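Local coordinates for protein cytochrome c552 (Thermochromatium tepidum, PDB 5ZE8) that binds five hemes c and probably carries electrons at low potential in a thermophilic purple sulfur photosynthetic bacterium, at residues A[105-109]-A[110-114]; A[363-366]-A[367-370]. All blocks are in the same frame, centred on the assembly; numbering follows the deposited sequence.

Contact 1 (A[105-109]-A[110-114]); sequences PNAAR and DQTTK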
ATOM      1  N   PRO A 105      -0.617 -15.349  -0.434  1.00  9.64           N
ATOM      2  CA  PRO A 105       0.474 -16.095   0.147  1.00 10.61           C
ATOM      3  C   PRO A 105       0.206 -17.514   0.444  1.00 10.92           C
ATOM      4  O   PRO A 105       1.093 -18.373   0.241  1.00 11.92           O
ATOM      5  CB  PRO A 105       0.869 -15.255   1.395  1.00 11.73           C
ATOM      6  CG  PRO A 105      -0.324 -14.407   1.652  1.00 11.06           C
ATOM      7  CD  PRO A 105      -0.883 -14.102   0.305  1.00 10.43           C
ATOM      8  N   ASN A 106      -0.997 -17.877   0.934  1.00 10.15           N
ATOM      9  CA  ASN A 106      -1.199 -19.286   1.226  1.00 10.42           C
ATOM     10  C   ASN A 106      -1.357 -20.156  -0.001  1.00 11.15           C
ATOM     11  O   ASN A 106      -1.007 -21.346   0.083  1.00 12.58           O
ATOM     12  CB  ASN A 106      -2.406 -19.434   2.117  1.00 10.81           C
ATOM     13  CG  ASN A 106      -2.282 -18.611   3.425  1.00 11.13           C
ATOM     14  OD1 ASN A 106      -1.226 -18.603   4.123  1.00 11.55           O
ATOM     15  ND2 ASN A 106      -3.426 -18.023   3.824  1.00  9.87           N
ATOM     16  N   ALA A 107      -1.783 -19.559  -1.079  1.00 10.59           N
ATOM     17  CA  ALA A 107      -1.833 -20.286  -2.392  1.00 10.83           C
ATOM     18  C   ALA A 107      -0.401 -20.523  -2.862  1.00 12.50           C
ATOM     19  O   ALA A 107      -0.088 -21.621  -3.229  1.00 10.11           O
ATOM     20  CB  ALA A 107      -2.635 -19.520  -3.418  1.00 11.13           C
ATOM     21  N   ALA A 108       0.463 -19.492  -2.773  1.00 11.66           N
ATOM     22  CA  ALA A 108       1.835 -19.697  -3.190  1.00 11.86           C
ATOM     23  C   ALA A 108       2.485 -20.743  -2.267  1.00 13.29           C
ATOM     24  O   ALA A 108       3.236 -21.593  -2.730  1.00 13.47           O
ATOM     25  CB  ALA A 108       2.522 -18.410  -3.088  1.00 12.87           C
ATOM     26  N   ARG A 109       2.134 -20.762  -0.976  1.00 11.94           N
ATOM     27  CA  ARG A 109       2.743 -21.742  -0.047  1.00 12.99           C
ATOM     28  C   ARG A 109       2.366 -23.185  -0.403  1.00 14.32           C
ATOM     29  O   ARG A 109       3.200 -24.094  -0.188  1.00 18.07           O
ATOM     30  CB  ARG A 109       2.321 -21.448   1.379  1.00 14.95           C
ATOM     31  CG  ARG A 109       3.026 -22.283   2.419  1.00 17.45           C
ATOM     32  CD  ARG A 109       2.757 -21.642   3.712  1.00 19.90           C
ATOM     33  NE  ARG A 109       3.354 -22.350   4.826  1.00 20.55           N
ATOM     34  CZ  ARG A 109       3.355 -21.876   6.043  1.00 20.00           C
ATOM     35  NH1 ARG A 109       2.778 -20.693   6.309  1.00 19.42           N
ATOM     36  NH2 ARG A 109       3.953 -22.645   7.001  1.00 24.41           N
ATOM     37  N   ASP A 110       1.222 -23.363  -1.031  1.00 11.87           N
ATOM     38  CA  ASP A 110       0.736 -24.660  -1.475  1.00 11.93           C
ATOM     39  C   ASP A 110       1.007 -24.916  -2.962  1.00 12.88           C
ATOM     40  O   ASP A 110       0.555 -25.948  -3.533  1.00 14.15           O
ATOM     41  CB  ASP A 110      -0.790 -24.748  -1.192  1.00 13.17           C
ATOM     42  CG  ASP A 110      -1.089 -25.015   0.229  1.00 15.14           C
ATOM     43  OD1 ASP A 110      -0.131 -25.318   1.010  1.00 17.94           O
ATOM     44  OD2 ASP A 110      -2.278 -24.808   0.629  1.00 16.83           O
ATOM     45  N   GLN A 111       1.809 -24.055  -3.622  1.00 12.55           N
ATOM     46  CA  GLN A 111       2.110 -24.206  -5.081  1.00 12.56           C
ATOM     47  C   GLN A 111       0.858 -24.359  -5.924  1.00 13.13           C
ATOM     48  O   GLN A 111       0.806 -25.242  -6.831  1.00 14.70           O
ATOM     49  CB  GLN A 111       3.115 -25.366  -5.367  1.00 14.24           C
ATOM     50  CG  GLN A 111       3.950 -25.239  -6.666  1.00 16.44           C
ATOM     51  CD  GLN A 111       5.027 -24.189  -6.667  1.00 17.31           C
ATOM     52  OE1 GLN A 111       5.469 -23.780  -7.777  1.00 22.94           O
ATOM     53  NE2 GLN A 111       5.498 -23.764  -5.526  1.00 18.65           N
ATOM     54  N   THR A 112      -0.128 -23.506  -5.710  1.00 12.69           N
ATOM     55  CA  THR A 112      -1.358 -23.520  -6.520  1.00 13.49           C
ATOM     56  C   THR A 112      -1.739 -22.135  -7.007  1.00 13.38           C
ATOM     57  O   THR A 112      -1.473 -21.144  -6.270  1.00 13.00           O
ATOM     58  CB  THR A 112      -2.526 -24.132  -5.745  1.00 14.46           C
ATOM     59  OG1 THR A 112      -3.698 -24.203  -6.596  1.00 15.47           O
ATOM     60  CG2 THR A 112      -2.901 -23.372  -4.515  1.00 14.16           C
ATOM     61  N   THR A 113      -2.327 -22.072  -8.187  1.00 12.96           N
ATOM     62  CA  THR A 113      -2.766 -20.841  -8.805  1.00 11.38           C
ATOM     63  C   THR A 113      -4.285 -20.739  -8.846  1.00 12.61           C
ATOM     64  O   THR A 113      -4.801 -19.724  -9.289  1.00 13.40           O
ATOM     65  CB  THR A 113      -2.157 -20.569 -10.198  1.00 12.47           C
ATOM     66  OG1 THR A 113      -2.702 -21.517 -11.163  1.00 12.64           O
ATOM     67  CG2 THR A 113      -0.676 -20.763 -10.153  1.00 11.40           C
ATOM     68  N   LYS A 114      -4.981 -21.744  -8.325  1.00 12.74           N
ATOM     69  CA  LYS A 114      -6.449 -21.733  -8.376  1.00 14.11           C
ATOM     70  C   LYS A 114      -6.989 -21.128  -7.109  1.00 12.31           C
ATOM     71  O   LYS A 114      -7.133 -21.789  -6.089  1.00 14.53           O
ATOM     72  CB  LYS A 114      -6.979 -23.189  -8.574  1.00 16.63           C
ATOM     73  CG  LYS A 114      -8.497 -23.161  -8.777  1.00 19.31           C
ATOM     74  CD  LYS A 114      -8.994 -24.497  -9.294  1.00 22.61           C
ATOM     75  CE  LYS A 114     -10.519 -24.638  -9.150  1.00 25.29           C
ATOM     76  NZ  LYS A 114     -11.245 -23.526  -9.755  1.00 26.01           N
TER
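A Schellman motif closes the short helix 105-109, and it brings A107 against T112 on one flank while D110 folds its side chain back beside the carbonyl oxygen of N106 on another. Two backbone bonds define the closure. T112 N donates to A107 O at 3.1 Å and almost straight, 170° at the hydrogen, while Q111 N donates to A108 O at 3.0 Å. Q111 is the C' residue, its positive phi of 51° turning the chain out of the helix.

Closing the turn sets methyl against methyl. T112 turns its CG2 between its own backbone N and carbonyl carbon, and from there it lies beside A107, with CG2 4.0 Å from A107 CB. The other branch, OG1, lies anti to the backbone N (chi1 -177°) and accepts from K114 N in an ST turn; it is also hydrogen-bonded to E86. Y121 of helix 119-122 packs on both A107 and T112.

D110, the first residue to leave helical geometry, turns its carboxylate back along the last turn. Its CG lies 3.7 Å from N106 O, and its N makes weak bonds to the carbonyls of N106 and A107. Outside the turn the carboxylate is held from several directions, OD2 by R39 and Y121 and OD1 by H38, which would be expected to favour the charged form. R109 leads the other way, extended from CG to NE, and its NH1 bonds to T132. The two neighbours in sequence therefore form no salt bridge with each other: R109 NE and D110 OD1 stay 6.0 Å apart.

Contact 2 (A[363-366]-A[367-370]); sequences PAPP and PTAT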
ATOM      1  N   PRO A 363       9.577   7.449 -21.847  1.00 36.58           N
ATOM      2  CA  PRO A 363       8.669   6.582 -21.126  1.00 37.31           C
ATOM      3  C   PRO A 363       8.473   5.239 -21.800  1.00 35.19           C
ATOM      4  O   PRO A 363       8.442   5.104 -23.046  1.00 32.25           O
ATOM      5  CB  PRO A 363       7.338   7.356 -21.112  1.00 40.24           C
ATOM      6  CG  PRO A 363       7.738   8.766 -21.317  1.00 39.60           C
ATOM      7  CD  PRO A 363       8.836   8.636 -22.329  1.00 39.49           C
ATOM      8  N   ALA A 364       8.365   4.240 -20.935  1.00 28.87           N
ATOM      9  CA  ALA A 364       8.325   2.871 -21.312  1.00 27.83           C
ATOM     10  C   ALA A 364       7.308   2.188 -20.409  1.00 29.88           C
ATOM     11  O   ALA A 364       7.228   2.525 -19.241  1.00 28.04           O
ATOM     12  CB  ALA A 364       9.707   2.270 -21.081  1.00 29.22           C
ATOM     13  N   PRO A 365       6.581   1.188 -20.939  1.00 30.03           N
ATOM     14  CA  PRO A 365       5.780   0.359 -20.059  1.00 29.43           C
ATOM     15  C   PRO A 365       6.622  -0.324 -18.957  1.00 27.58           C
ATOM     16  O   PRO A 365       7.786  -0.718 -19.150  1.00 24.14           O
ATOM     17  CB  PRO A 365       5.155  -0.677 -21.008  1.00 30.73           C
ATOM     18  CG  PRO A 365       5.280  -0.106 -22.359  1.00 34.40           C
ATOM     19  CD  PRO A 365       6.477   0.767 -22.346  1.00 31.79           C
ATOM     20  N   PRO A 366       6.048  -0.446 -17.764  1.00 25.30           N
ATOM     21  CA  PRO A 366       6.831  -1.088 -16.693  1.00 26.91           C
ATOM     22  C   PRO A 366       7.476  -2.465 -17.038  1.00 24.75           C
ATOM     23  O   PRO A 366       8.640  -2.689 -16.650  1.00 28.96           O
ATOM     24  CB  PRO A 366       5.847  -1.161 -15.543  1.00 27.32           C
ATOM     25  CG  PRO A 366       4.865  -0.060 -15.791  1.00 28.29           C
ATOM     26  CD  PRO A 366       4.781   0.154 -17.267  1.00 27.78           C
ATOM     27  N   PRO A 367       6.802  -3.334 -17.844  1.00 26.54           N
ATOM     28  CA  PRO A 367       7.485  -4.614 -18.148  1.00 26.04           C
ATOM     29  C   PRO A 367       8.708  -4.567 -19.022  1.00 29.23           C
ATOM     30  O   PRO A 367       9.525  -5.455 -18.922  1.00 27.83           O
ATOM     31  CB  PRO A 367       6.415  -5.416 -18.861  1.00 28.67           C
ATOM     32  CG  PRO A 367       5.159  -4.888 -18.302  1.00 30.48           C
ATOM     33  CD  PRO A 367       5.417  -3.399 -18.324  1.00 26.34           C
ATOM     34  N   THR A 368       8.819  -3.592 -19.899  1.00 26.37           N
ATOM     35  CA  THR A 368       9.980  -3.513 -20.795  1.00 29.31           C
ATOM     36  C   THR A 368      10.977  -2.386 -20.454  1.00 29.12           C
ATOM     37  O   THR A 368      12.078  -2.296 -21.000  1.00 27.14           O
ATOM     38  CB  THR A 368       9.514  -3.452 -22.265  1.00 34.77           C
ATOM     39  OG1 THR A 368       8.592  -2.380 -22.421  1.00 32.46           O
ATOM     40  CG2 THR A 368       8.830  -4.812 -22.639  1.00 37.04           C
ATOM     41  N   ALA A 369      10.656  -1.569 -19.481  1.00 24.41           N
ATOM     42  CA  ALA A 369      11.539  -0.500 -19.114  1.00 24.35           C
ATOM     43  C   ALA A 369      12.922  -0.994 -18.644  1.00 23.87           C
ATOM     44  O   ALA A 369      13.078  -2.024 -17.976  1.00 24.77           O
ATOM     45  CB  ALA A 369      10.877   0.390 -18.065  1.00 24.15           C
ATOM     46  N   THR A 370      13.973  -0.297 -19.050  1.00 25.33           N
ATOM     47  CA  THR A 370      15.327  -0.671 -18.694  1.00 25.81           C
ATOM     48  C   THR A 370      15.945   0.322 -17.742  1.00 22.51           C
ATOM     49  O   THR A 370      16.995   0.053 -17.264  1.00 25.84           O
ATOM     50  CB  THR A 370      16.231  -0.684 -19.947  1.00 26.08           C
ATOM     51  OG1 THR A 370      16.114   0.590 -20.597  1.00 26.57           O
ATOM     52  CG2 THR A 370      15.858  -1.772 -20.866  1.00 28.34           C
TER
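The backbone of 363-370 bends into a beta-turn whose two central residues, P366 and P367, both have near-helical angles, as in a type I turn, and this brings the CA atoms of A364 and A369 to 5.2 Å from each other. At the crest the two proline rings lie side by side and point the same way, P366 CB being 3.6 Å from P367 CD. P365 also meets this second ring, its CB 3.8 Å from P367 CD. On the flank, T368 carries OG1 between its backbone N and carbonyl carbon (chi1 54°), which sets the hydroxyl oxygen against the P365 ring, 3.8 Å from CD. Across the base A364 and A369 direct their methyls at one another, CB to CB 3.7 Å, and L356 of strand 351-357 packs against A369.

The carbonyl oxygen of P365 takes two N-H groups from the far limb: T368 N at 3.1 Å, with a bent angle of 136°, which closes the turn, and A369 N in a weak bond.

The turn lies in the connection between the antiparallel strands 351-357 and 371-375. N234 bonds to the carbonyl oxygens of P366 and A369, and Q236 to those of P367 and A369. Having no N-H, P366 and P367 cannot donate at the crest; the turn combines phi angles held by the proline rings with one shared acceptor, P365 O, for its internal bonds, and the amides of N234 and Q236 bind its other carbonyls from outside.

How the contacts relate
Both contacts reverse or end a run of backbone through main-chain N-H groups gathered on carbonyl oxygens, yet one finishes a helix and the other turns between strands. Contact 1 belongs to the cytochrome c554 family region, whereas contact 2 comes much later in the chain, in the connection between two strands of an antiparallel sheet. They do not touch: their centres are 28 Å apart and their nearest atoms about 19 Å. Each lies more than 20 Å from the centre of the chain but near a cofactor, with the side chains of N106 and P367 each about 8 Å from a bound heme c.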